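Local coordinates for hypothetical Thioesterase Protein SP_1851 (Streptococcus pneumoniae serotype 4, PDB 4XY5) that probably acts as a PaaI-type hotdog-fold thioesterase, hydrolysing the thioester bond of acyl-coenzyme A substrates, at the interface of chains A and B. Coordinates in Å, arbitrary orientation; residue numbers count along the deposited sequence, not the author numbering. Chains: chain A/B, Hypothetical Thioesterase Protein SP_1851.

The three contacts are patches of one two-fold symmetric A/B interface. By the centres of their C-alpha atoms, contact 1 lies about 12 Å from contact 3, contact 3 about 11 Å from contact 2, and contacts 1 and 2 about 19 Å apart, so contact 3 sits between the others. Contacts 1 and 3 share B:Ile12 and B:His46; contacts 2 and 3 share A:Phe51 and B:Phe51. Helix 47-64 takes part in all three, meeting partner N-terminal residues in contact 1, its own symmetry mate in contact 3 and joining strand 68-78 in contact 2, consistent with the dimer unit of hotdog thioesterases; the deposited assembly holds four copies.

Contact 1: the interface of chains A and B. Residues chain A 15, 18, 20, 56, 60; chain B 8-10, 12, 41, 46.
B:Phe9 is extended in an N-terminal segment that runs against chain A, whereas A:Gln56 has helical torsions within helix 47-64. The B:Phe9 CG occupies the crowded position between backbone N and carbonyl carbon (chi1 48°), turning its ring into a sandwich. One face of the B:Phe9 ring stacks on the A:Tyr18 ring, planes 3° and centroids 4.2 Å apart, offset so that A:Tyr18 OH lies over its centre. Over the centre of the opposite face of B:Phe9, 3.3 Å above the plane, stands A:Gln56 NE2, the amide nitrogen. The B:Phe9 edge at CE1 points into one face of A:Phe15, offset toward the rim, 3.7 Å from A:Phe15 CD1. A:Tyr18 OH accepts the amide hydrogen of B:Phe9 N at 3.0 Å, tying the stack to backbone. A:Gln56, bent at chi2, has both ends of its amide held: OE1 takes the hydrogen of B:His46 NE2 at 2.7 Å, nearly straight (172° at H) and in the imidazole plane, while NE2 hydrogen-bonds B:Tyr41 OH at 2.7 Å. These bonds settle which amide end is which and help hold the imidazole. The patch clamps the partner's N-terminal segment onto chain A and positions B:His46, which probably belongs to the catalytic site at the dimer interface.

Contact 2: the interface of chains A and B. Residues chain A 51, 73-78; chain B 51, 72-76.
In this hotdog-fold dimer, strand 68-78 of each chain pairs antiparallel with its copy, joining the two sheets across the local two-fold axis. Backbone bonds run both ways: A:Ile76 N donates to B:Ser74 O at 2.8 Å, nearly along the C=O axis, and A:Ser74 N to B:Ile76 O at 2.9 Å. At the axis A:Ser75 OG and B:Ser75 OG share a hydrogen bond of 2.8 Å, its direction undecided; each OG, anti to its own carbonyl carbon (chi1 -67° in A), also accepts a hydrogen bond from NE2 of its own chain's A:Gln73 or B:Gln73, in the amide plane, which probably helps orient the pair. Packing is tightest on the helix side. A:Phe51 and B:Phe51 each hold CG anti to the backbone N and stack face to face, offset, planes 8° apart, with A:Phe51 CB 3.4 Å from B:Phe51 CD2. In B:Ile76, with CG1 anti to the backbone N, CG2 lies in the crowded position between N and carbonyl carbon and touches the tip of A:Phe51 at CZ, 3.9 Å away. A:Tyr78 reaches tip to tip toward B:Phe51, its OH 3.3 Å from CE2. At the strand end A:Tyr78 N hydrogen-bonds B:Leu72 O soundly (171° at H), though from above the carbonyl plane. Looser there are a water bridging A:Tyr78 O and B:Leu72 O, and A:Asn77, which merely crosses B:Gln73, with ND2 3.5 Å from CG.

Contact 3: the interface of chains A and B. Residues chain A 12, 14, 46-49, 51-52, 55; chain B 12, 14, 46-49, 51-52, 55.
Three groups approach the carbonyl oxygen A:Gly48 O: the hydroxyl A:Thr52 OG1 of its own helix at 2.9 Å, from above the carbonyl plane, the hydroxyl B:Thr52 OG1 of the partner at 3.0 Å, and the backbone amide A:Thr52 N at 2.9 Å. B:Gly48 O is met by the hydroxyls in the same way, so two hydroxyls face two carbonyls around the two-fold axis. Each hydroxyl has one hydrogen, which may be split between its own carbonyl and the partner's or point mainly at one of them. In A:Thr52 OG1 lies anti to the carbonyl carbon (chi1 -64°), leaving CG2 anti to the backbone N, against B:Ile12 CG2 at 4.0 Å. Next to these threonines, and linked to them by that contact, the short strands 12-14 pair antiparallel: A:Ile12 N donates to B:Ala14 O at 2.9 Å, and A:Ala14 N to B:Ile12 O at 2.8 Å, both in the carbonyl plane. At the helix start A:Gly48 N donates to A:His46 ND1 at 2.8 Å, within 5° of the ring plane; ND1 accepting here suggests that the hydrogen sits on NE2. The ring edge at A:His46 CE1 faces B:Ala55 CB, 4.1 Å away, where B:Ala55 is engineered and the natural residue is aspartate. The site locks the two helices together and brings the histidine-glycine-glycine motif at one helix start beside the other chain's probable catalytic acid position.

Contact 1: the interface of chains A and B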
loop_
_atom_site.group_PDB
_atom_site.type_symbol
_atom_site.label_atom_id
_atom_site.label_comp_id
_atom_site.label_asym_id
_atom_site.label_seq_id
_atom_site.Cartn_x
_atom_site.Cartn_y
_atom_site.Cartn_z
ATOM N N PHE A 15 9.538 20.513 -6.453
ATOM C CA PHE A 15 10.028 20.946 -7.769
ATOM C C PHE A 15 10.140 22.460 -7.949
ATOM O O PHE A 15 9.824 22.992 -9.017
ATOM C CB PHE A 15 9.166 20.371 -8.889
ATOM C CG PHE A 15 9.200 18.857 -8.955
ATOM C CD1 PHE A 15 10.281 18.208 -9.534
ATOM C CD2 PHE A 15 8.169 18.102 -8.417
ATOM C CE1 PHE A 15 10.334 16.823 -9.593
ATOM C CE2 PHE A 15 8.206 16.714 -8.472
ATOM C CZ PHE A 15 9.288 16.074 -9.058
ATOM N N TYR A 18 14.722 21.517 -10.388
ATOM C CA TYR A 18 14.882 20.119 -10.811
ATOM C C TYR A 18 15.699 20.056 -12.093
ATOM O O TYR A 18 15.826 21.051 -12.804
ATOM C CB TYR A 18 13.525 19.426 -11.019
ATOM C CG TYR A 18 12.697 19.957 -12.170
ATOM C CD1 TYR A 18 12.821 19.426 -13.453
ATOM C CD2 TYR A 18 11.780 20.995 -11.972
ATOM C CE1 TYR A 18 12.057 19.923 -14.512
ATOM C CE2 TYR A 18 11.017 21.487 -13.016
ATOM C CZ TYR A 18 11.161 20.956 -14.278
ATOM O OH TYR A 18 10.395 21.457 -15.305
ATOM N N ILE A 20 15.901 17.221 -15.341
ATOM C CA ILE A 20 15.540 15.947 -15.963
ATOM C C ILE A 20 16.765 15.393 -16.684
ATOM O O ILE A 20 17.198 15.932 -17.708
ATOM C CB ILE A 20 14.376 16.079 -16.966
ATOM C CG1 ILE A 20 13.173 16.766 -16.317
ATOM C CG2 ILE A 20 13.974 14.716 -17.508
ATOM C CD1 ILE A 20 12.014 16.966 -17.270
ATOM N N GLN A 56 5.260 12.639 -9.510
ATOM C CA GLN A 56 5.572 13.378 -10.723
ATOM C C GLN A 56 6.427 12.523 -11.669
ATOM O O GLN A 56 6.149 12.424 -12.874
ATOM C CB GLN A 56 6.283 14.675 -10.366
ATOM C CG GLN A 56 6.600 15.567 -11.556
ATOM C CD GLN A 56 5.361 16.168 -12.199
ATOM O OE1 GLN A 56 4.231 15.945 -11.755
ATOM N NE2 GLN A 56 5.570 16.935 -13.261
ATOM N N LEU A 60 5.774 11.123 -15.459
ATOM C CA LEU A 60 6.745 11.266 -16.547
ATOM C C LEU A 60 7.060 9.912 -17.184
ATOM O O LEU A 60 7.258 9.821 -18.396
ATOM C CB LEU A 60 8.025 11.939 -16.048
ATOM C CG LEU A 60 7.912 13.429 -15.665
ATOM C CD1 LEU A 60 9.183 13.877 -14.998
ATOM C CD2 LEU A 60 7.615 14.303 -16.876
ATOM N N HIS B 8 8.897 21.382 -19.313
ATOM C CA HIS B 8 8.869 22.218 -18.120
ATOM C C HIS B 8 7.545 22.074 -17.370
ATOM O O HIS B 8 6.491 21.874 -17.975
ATOM C CB HIS B 8 9.102 23.691 -18.483
ATOM C CG HIS B 8 8.885 24.634 -17.339
ATOM N ND1 HIS B 8 9.891 24.991 -16.465
ATOM C CD2 HIS B 8 7.773 25.280 -16.913
ATOM C CE1 HIS B 8 9.409 25.821 -15.557
ATOM N NE2 HIS B 8 8.126 26.015 -15.808
ATOM N N PHE B 9 7.619 22.171 -16.046
ATOM C CA PHE B 9 6.437 22.246 -15.195
ATOM C C PHE B 9 6.763 23.059 -13.950
ATOM O O PHE B 9 7.914 23.110 -13.513
ATOM C CB PHE B 9 5.933 20.844 -14.820
ATOM C CG PHE B 9 7.012 19.916 -14.335
ATOM C CD1 PHE B 9 7.371 19.881 -12.991
ATOM C CD2 PHE B 9 7.656 19.065 -15.218
ATOM C CE1 PHE B 9 8.372 19.014 -12.547
ATOM C CE2 PHE B 9 8.649 18.211 -14.785
ATOM C CZ PHE B 9 9.007 18.186 -13.445
ATOM N N ASP B 10 5.757 23.717 -13.389
ATOM C CA ASP B 10 5.984 24.560 -12.229
ATOM C C ASP B 10 5.937 23.721 -10.959
ATOM O O ASP B 10 5.600 22.536 -11.002
ATOM C CB ASP B 10 4.958 25.691 -12.167
ATOM C CG ASP B 10 5.098 26.669 -13.325
ATOM O OD1 ASP B 10 6.226 27.168 -13.564
ATOM O OD2 ASP B 10 4.076 26.941 -13.987
ATOM N N ILE B 12 4.807 22.059 -7.476
ATOM C CA ILE B 12 3.551 21.568 -6.911
ATOM C C ILE B 12 3.541 21.900 -5.434
ATOM O O ILE B 12 4.454 21.529 -4.708
ATOM C CB ILE B 12 3.396 20.056 -7.120
ATOM C CG1 ILE B 12 3.328 19.756 -8.616
ATOM C CG2 ILE B 12 2.152 19.527 -6.394
ATOM C CD1 ILE B 12 4.290 18.693 -9.069
ATOM N N TYR B 41 -0.719 18.190 -14.935
ATOM C CA TYR B 41 -0.733 18.477 -16.379
ATOM C C TYR B 41 -2.140 18.589 -16.941
ATOM O O TYR B 41 -2.399 19.391 -17.840
ATOM C CB TYR B 41 -0.023 17.388 -17.200
ATOM C CG TYR B 41 1.312 16.877 -16.715
ATOM C CD1 TYR B 41 2.422 17.712 -16.644
ATOM C CD2 TYR B 41 1.478 15.529 -16.383
ATOM C CE1 TYR B 41 3.655 17.228 -16.222
ATOM C CE2 TYR B 41 2.699 15.036 -15.960
ATOM C CZ TYR B 41 3.785 15.894 -15.889
ATOM O OH TYR B 41 5.005 15.419 -15.467
ATOM N N HIS B 46 -3.248 17.409 -8.281
ATOM C CA HIS B 46 -2.100 16.519 -8.446
ATOM C C HIS B 46 -2.145 15.415 -7.385
ATOM O O HIS B 46 -2.479 15.685 -6.238
ATOM C CB HIS B 46 -0.801 17.333 -8.347
ATOM C CG HIS B 46 0.410 16.630 -8.885
ATOM N ND1 HIS B 46 0.977 15.540 -8.262
ATOM C CD2 HIS B 46 1.176 16.878 -9.973
ATOM C CE1 HIS B 46 2.032 15.140 -8.951
ATOM N NE2 HIS B 46 2.176 15.938 -9.994
HETATM O O HOH W 1 9.612 24.447 -11.220
#

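Contact 2: the interface of chains A and B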
loop_
_atom_site.group_PDB
_atom_site.type_symbol
_atom_site.label_atom_id
_atom_site.label_comp_id
_atom_site.label_asym_id
_atom_site.label_seq_id
_atom_site.Cartn_x
_atom_site.Cartn_y
_atom_site.Cartn_z
ATOM N N PHE A 51 6.837 12.027 -1.532
ATOM C CA PHE A 51 5.833 11.343 -2.348
ATOM C C PHE A 51 5.588 12.096 -3.644
ATOM O O PHE A 51 5.455 11.497 -4.719
ATOM C CB PHE A 51 4.517 11.195 -1.588
ATOM C CG PHE A 51 3.437 10.496 -2.377
ATOM C CD1 PHE A 51 3.246 9.131 -2.260
ATOM C CD2 PHE A 51 2.608 11.218 -3.237
ATOM C CE1 PHE A 51 2.241 8.492 -2.978
ATOM C CE2 PHE A 51 1.618 10.601 -3.957
ATOM C CZ PHE A 51 1.424 9.221 -3.833
ATOM N N GLN A 73 -3.665 4.297 -7.341
ATOM C CA GLN A 73 -3.237 3.875 -6.028
ATOM C C GLN A 73 -1.741 4.000 -5.915
ATOM O O GLN A 73 -1.020 3.753 -6.867
ATOM C CB GLN A 73 -3.676 2.417 -5.782
ATOM C CG GLN A 73 -3.570 1.965 -4.350
ATOM C CD GLN A 73 -2.169 1.568 -3.951
ATOM O OE1 GLN A 73 -1.334 1.229 -4.792
ATOM N NE2 GLN A 73 -1.913 1.581 -2.648
ATOM N N SER A 74 -1.254 4.374 -4.743
ATOM C CA SER A 74 0.183 4.363 -4.568
ATOM C C SER A 74 0.556 3.929 -3.166
ATOM O O SER A 74 -0.168 4.214 -2.215
ATOM C CB SER A 74 0.775 5.740 -4.848
ATOM O OG SER A 74 2.180 5.676 -4.700
ATOM N N SER A 75 1.673 3.225 -3.055
ATOM C CA SER A 75 2.228 2.865 -1.748
ATOM C C SER A 75 3.674 3.345 -1.638
ATOM O O SER A 75 4.437 3.230 -2.585
ATOM C CB SER A 75 2.122 1.357 -1.536
ATOM O OG SER A 75 0.755 1.016 -1.435
ATOM N N ILE A 76 4.054 3.925 -0.501
ATOM C CA ILE A 76 5.416 4.435 -0.367
ATOM C C ILE A 76 5.991 4.005 0.974
ATOM O O ILE A 76 5.266 3.945 1.965
ATOM C CB ILE A 76 5.464 5.995 -0.501
ATOM C CG1 ILE A 76 6.888 6.524 -0.300
ATOM C CG2 ILE A 76 4.495 6.637 0.490
ATOM C CD1 ILE A 76 7.061 7.998 -0.801
ATOM N N ASN A 77 7.275 3.650 0.967
ATOM C CA ASN A 77 8.031 3.323 2.179
ATOM C C ASN A 77 9.128 4.337 2.382
ATOM O O ASN A 77 9.900 4.605 1.458
ATOM C CB ASN A 77 8.673 1.942 2.085
ATOM C CG ASN A 77 7.675 0.828 2.242
ATOM O OD1 ASN A 77 7.022 0.430 1.282
ATOM N ND2 ASN A 77 7.543 0.326 3.458
ATOM N N TYR A 78 9.213 4.877 3.591
ATOM C CA TYR A 78 10.241 5.845 3.930
ATOM C C TYR A 78 11.381 5.176 4.694
ATOM O O TYR A 78 11.165 4.544 5.730
ATOM C CB TYR A 78 9.629 6.983 4.736
ATOM C CG TYR A 78 8.528 7.720 3.993
ATOM C CD1 TYR A 78 8.829 8.737 3.098
ATOM C CD2 TYR A 78 7.185 7.387 4.184
ATOM C CE1 TYR A 78 7.829 9.415 2.419
ATOM C CE2 TYR A 78 6.165 8.075 3.505
ATOM C CZ TYR A 78 6.499 9.084 2.626
ATOM O OH TYR A 78 5.496 9.778 1.948
ATOM N N PHE B 51 -1.914 13.697 -1.714
ATOM C CA PHE B 51 -1.201 12.898 -0.719
ATOM C C PHE B 51 -0.613 13.809 0.350
ATOM O O PHE B 51 -0.597 13.453 1.527
ATOM C CB PHE B 51 -0.094 12.059 -1.365
ATOM C CG PHE B 51 0.710 11.255 -0.391
ATOM C CD1 PHE B 51 0.384 9.929 -0.136
ATOM C CD2 PHE B 51 1.797 11.823 0.283
ATOM C CE1 PHE B 51 1.142 9.173 0.758
ATOM C CE2 PHE B 51 2.538 11.081 1.194
ATOM C CZ PHE B 51 2.209 9.745 1.432
ATOM N N LEU B 72 6.307 5.858 8.341
ATOM C CA LEU B 72 7.082 4.710 7.878
ATOM C C LEU B 72 6.614 4.241 6.513
ATOM O O LEU B 72 7.406 3.826 5.665
ATOM C CB LEU B 72 6.958 3.538 8.842
ATOM C CG LEU B 72 7.878 3.393 10.043
ATOM C CD1 LEU B 72 7.600 2.037 10.674
ATOM C CD2 LEU B 72 9.330 3.513 9.617
ATOM N N GLN B 73 5.303 4.276 6.329
ATOM C CA GLN B 73 4.701 3.712 5.134
ATOM C C GLN B 73 3.350 4.348 4.931
ATOM O O GLN B 73 2.668 4.657 5.887
ATOM C CB GLN B 73 4.573 2.187 5.275
ATOM C CG GLN B 73 4.224 1.446 3.986
ATOM C CD GLN B 73 2.761 1.551 3.613
ATOM O OE1 GLN B 73 1.888 1.754 4.472
ATOM N NE2 GLN B 73 2.478 1.406 2.320
ATOM N N SER B 74 2.958 4.560 3.684
ATOM C CA SER B 74 1.620 5.057 3.428
ATOM C C SER B 74 1.070 4.487 2.135
ATOM O O SER B 74 1.817 4.263 1.188
ATOM C CB SER B 74 1.610 6.585 3.356
ATOM O OG SER B 74 0.291 7.064 3.145
ATOM N N SER B 75 -0.236 4.278 2.114
ATOM C CA SER B 75 -0.944 3.841 0.908
ATOM C C SER B 75 -2.106 4.778 0.632
ATOM O O SER B 75 -2.822 5.166 1.555
ATOM C CB SER B 75 -1.438 2.400 1.085
ATOM O OG SER B 75 -0.327 1.527 1.107
ATOM N N ILE B 76 -2.313 5.152 -0.629
ATOM C CA ILE B 76 -3.391 6.084 -0.939
ATOM C C ILE B 76 -4.170 5.575 -2.138
ATOM O O ILE B 76 -3.585 4.996 -3.046
ATOM C CB ILE B 76 -2.847 7.529 -1.215
ATOM C CG1 ILE B 76 -3.983 8.474 -1.602
ATOM C CG2 ILE B 76 -1.745 7.494 -2.290
ATOM C CD1 ILE B 76 -3.618 9.980 -1.426
HETATM O O HOH W 2 9.641 1.830 6.013
#

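Contact 3: the interface of chains A and B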
loop_
_atom_site.group_PDB
_atom_site.type_symbol
_atom_site.label_atom_id
_atom_site.label_comp_id
_atom_site.label_asym_id
_atom_site.label_seq_id
_atom_site.Cartn_x
_atom_site.Cartn_y
_atom_site.Cartn_z
ATOM N N ILE A 12 3.978 23.379 1.720
ATOM C CA ILE A 12 4.941 22.348 1.378
ATOM C C ILE A 12 5.003 22.310 -0.137
ATOM O O ILE A 12 3.979 22.147 -0.789
ATOM C CB ILE A 12 4.523 20.981 1.952
ATOM C CG1 ILE A 12 4.481 21.063 3.480
ATOM C CG2 ILE A 12 5.465 19.872 1.489
ATOM C CD1 ILE A 12 3.263 20.412 4.080
ATOM N N ALA A 14 7.101 21.220 -3.956
ATOM C CA ALA A 14 7.977 20.245 -4.613
ATOM C C ALA A 14 8.286 20.691 -6.029
ATOM O O ALA A 14 7.400 21.181 -6.723
ATOM C CB ALA A 14 7.321 18.857 -4.622
ATOM N N HIS A 46 9.752 16.507 4.004
ATOM C CA HIS A 46 8.380 16.149 4.314
ATOM C C HIS A 46 7.997 14.881 3.547
ATOM O O HIS A 46 8.392 14.720 2.396
ATOM C CB HIS A 46 7.458 17.315 3.954
ATOM C CG HIS A 46 6.095 17.223 4.559
ATOM N ND1 HIS A 46 5.157 16.306 4.138
ATOM C CD2 HIS A 46 5.512 17.932 5.553
ATOM C CE1 HIS A 46 4.055 16.451 4.851
ATOM N NE2 HIS A 46 4.243 17.436 5.712
ATOM N N GLY A 47 7.251 13.981 4.180
ATOM C CA GLY A 47 6.831 12.763 3.504
ATOM C C GLY A 47 5.981 13.049 2.283
ATOM O O GLY A 47 5.993 12.293 1.315
ATOM N N GLY A 48 5.225 14.140 2.325
ATOM C CA GLY A 48 4.417 14.540 1.184
ATOM C C GLY A 48 5.261 15.077 0.041
ATOM O O GLY A 48 4.972 14.848 -1.131
ATOM N N TYR A 49 6.300 15.824 0.387
ATOM C CA TYR A 49 7.271 16.284 -0.600
ATOM C C TYR A 49 7.916 15.105 -1.308
ATOM O O TYR A 49 7.949 15.051 -2.542
ATOM C CB TYR A 49 8.337 17.162 0.080
ATOM C CG TYR A 49 9.646 17.330 -0.672
ATOM C CD1 TYR A 49 9.794 18.299 -1.656
ATOM C CD2 TYR A 49 10.754 16.546 -0.349
ATOM C CE1 TYR A 49 11.008 18.455 -2.330
ATOM C CE2 TYR A 49 11.960 16.698 -1.008
ATOM C CZ TYR A 49 12.083 17.652 -1.992
ATOM O OH TYR A 49 13.287 17.799 -2.649
ATOM N N PHE A 51 6.837 12.027 -1.532
ATOM C CA PHE A 51 5.833 11.343 -2.348
ATOM C C PHE A 51 5.588 12.096 -3.644
ATOM O O PHE A 51 5.455 11.497 -4.719
ATOM C CB PHE A 51 4.517 11.195 -1.588
ATOM C CG PHE A 51 3.437 10.496 -2.377
ATOM C CD1 PHE A 51 3.246 9.131 -2.260
ATOM C CD2 PHE A 51 2.608 11.218 -3.237
ATOM C CE1 PHE A 51 2.241 8.492 -2.978
ATOM C CE2 PHE A 51 1.618 10.601 -3.957
ATOM C CZ PHE A 51 1.424 9.221 -3.833
ATOM N N THR A 52 5.497 13.419 -3.553
ATOM C CA THR A 52 5.180 14.187 -4.737
ATOM C C THR A 52 6.311 14.076 -5.772
ATOM O O THR A 52 6.049 13.990 -6.971
ATOM C CB THR A 52 4.895 15.671 -4.376
ATOM O OG1 THR A 52 3.714 15.730 -3.551
ATOM C CG2 THR A 52 4.671 16.521 -5.638
ATOM N N ALA A 55 5.553 10.782 -7.436
ATOM C CA ALA A 55 4.347 10.778 -8.266
ATOM C C ALA A 55 4.554 11.519 -9.576
ATOM O O ALA A 55 4.061 11.100 -10.629
ATOM C CB ALA A 55 3.171 11.383 -7.511
ATOM N N ILE B 12 4.807 22.059 -7.476
ATOM C CA ILE B 12 3.551 21.568 -6.911
ATOM C C ILE B 12 3.541 21.900 -5.434
ATOM O O ILE B 12 4.454 21.529 -4.708
ATOM C CB ILE B 12 3.396 20.056 -7.120
ATOM C CG1 ILE B 12 3.328 19.756 -8.616
ATOM C CG2 ILE B 12 2.152 19.527 -6.394
ATOM C CD1 ILE B 12 4.290 18.693 -9.069
ATOM N N ALA B 14 1.282 22.637 -1.615
ATOM C CA ALA B 14 0.148 22.235 -0.776
ATOM C C ALA B 14 0.106 23.110 0.464
ATOM O O ALA B 14 1.151 23.401 1.044
ATOM C CB ALA B 14 0.261 20.768 -0.389
ATOM N N HIS B 46 -3.248 17.409 -8.281
ATOM C CA HIS B 46 -2.100 16.519 -8.446
ATOM C C HIS B 46 -2.145 15.415 -7.385
ATOM O O HIS B 46 -2.479 15.685 -6.238
ATOM C CB HIS B 46 -0.801 17.333 -8.347
ATOM C CG HIS B 46 0.410 16.630 -8.885
ATOM N ND1 HIS B 46 0.977 15.540 -8.262
ATOM C CD2 HIS B 46 1.176 16.878 -9.973
ATOM C CE1 HIS B 46 2.032 15.140 -8.951
ATOM N NE2 HIS B 46 2.176 15.938 -9.994
ATOM N N GLY B 47 -1.848 14.179 -7.770
ATOM C CA GLY B 47 -1.863 13.085 -6.808
ATOM C C GLY B 47 -0.932 13.354 -5.636
ATOM O O GLY B 47 -1.187 12.929 -4.508
ATOM N N GLY B 48 0.162 14.057 -5.902
ATOM C CA GLY B 48 1.110 14.378 -4.851
ATOM C C GLY B 48 0.576 15.453 -3.930
ATOM O O GLY B 48 0.831 15.449 -2.722
ATOM N N TYR B 49 -0.149 16.400 -4.512
ATOM C CA TYR B 49 -0.814 17.432 -3.724
ATOM C C TYR B 49 -1.807 16.795 -2.760
ATOM O O TYR B 49 -1.807 17.083 -1.557
ATOM C CB TYR B 49 -1.516 18.432 -4.652
ATOM C CG TYR B 49 -2.616 19.258 -4.007
ATOM C CD1 TYR B 49 -2.323 20.398 -3.269
ATOM C CD2 TYR B 49 -3.954 18.910 -4.170
ATOM C CE1 TYR B 49 -3.342 21.156 -2.684
ATOM C CE2 TYR B 49 -4.970 19.653 -3.579
ATOM C CZ TYR B 49 -4.655 20.780 -2.852
ATOM O OH TYR B 49 -5.674 21.528 -2.285
ATOM N N PHE B 51 -1.914 13.697 -1.714
ATOM C CA PHE B 51 -1.201 12.898 -0.719
ATOM C C PHE B 51 -0.613 13.809 0.350
ATOM O O PHE B 51 -0.597 13.453 1.527
ATOM C CB PHE B 51 -0.094 12.059 -1.365
ATOM C CG PHE B 51 0.710 11.255 -0.391
ATOM C CD1 PHE B 51 0.384 9.929 -0.136
ATOM C CD2 PHE B 51 1.797 11.823 0.283
ATOM C CE1 PHE B 51 1.142 9.173 0.758
ATOM C CE2 PHE B 51 2.538 11.081 1.194
ATOM C CZ PHE B 51 2.209 9.745 1.432
ATOM N N THR B 52 -0.084 14.965 -0.053
ATOM C CA THR B 52 0.564 15.818 0.926
ATOM C C THR B 52 -0.463 16.370 1.912
ATOM O O THR B 52 -0.193 16.457 3.108
ATOM C CB THR B 52 1.342 16.960 0.240
ATOM O OG1 THR B 52 2.409 16.375 -0.530
ATOM C CG2 THR B 52 1.932 17.925 1.277
ATOM N N ALA B 55 -0.903 13.561 4.329
ATOM C CA ALA B 55 0.275 13.322 5.152
ATOM C C ALA B 55 0.438 14.380 6.233
ATOM O O ALA B 55 0.828 14.077 7.363
ATOM C CB ALA B 55 1.527 13.267 4.278
#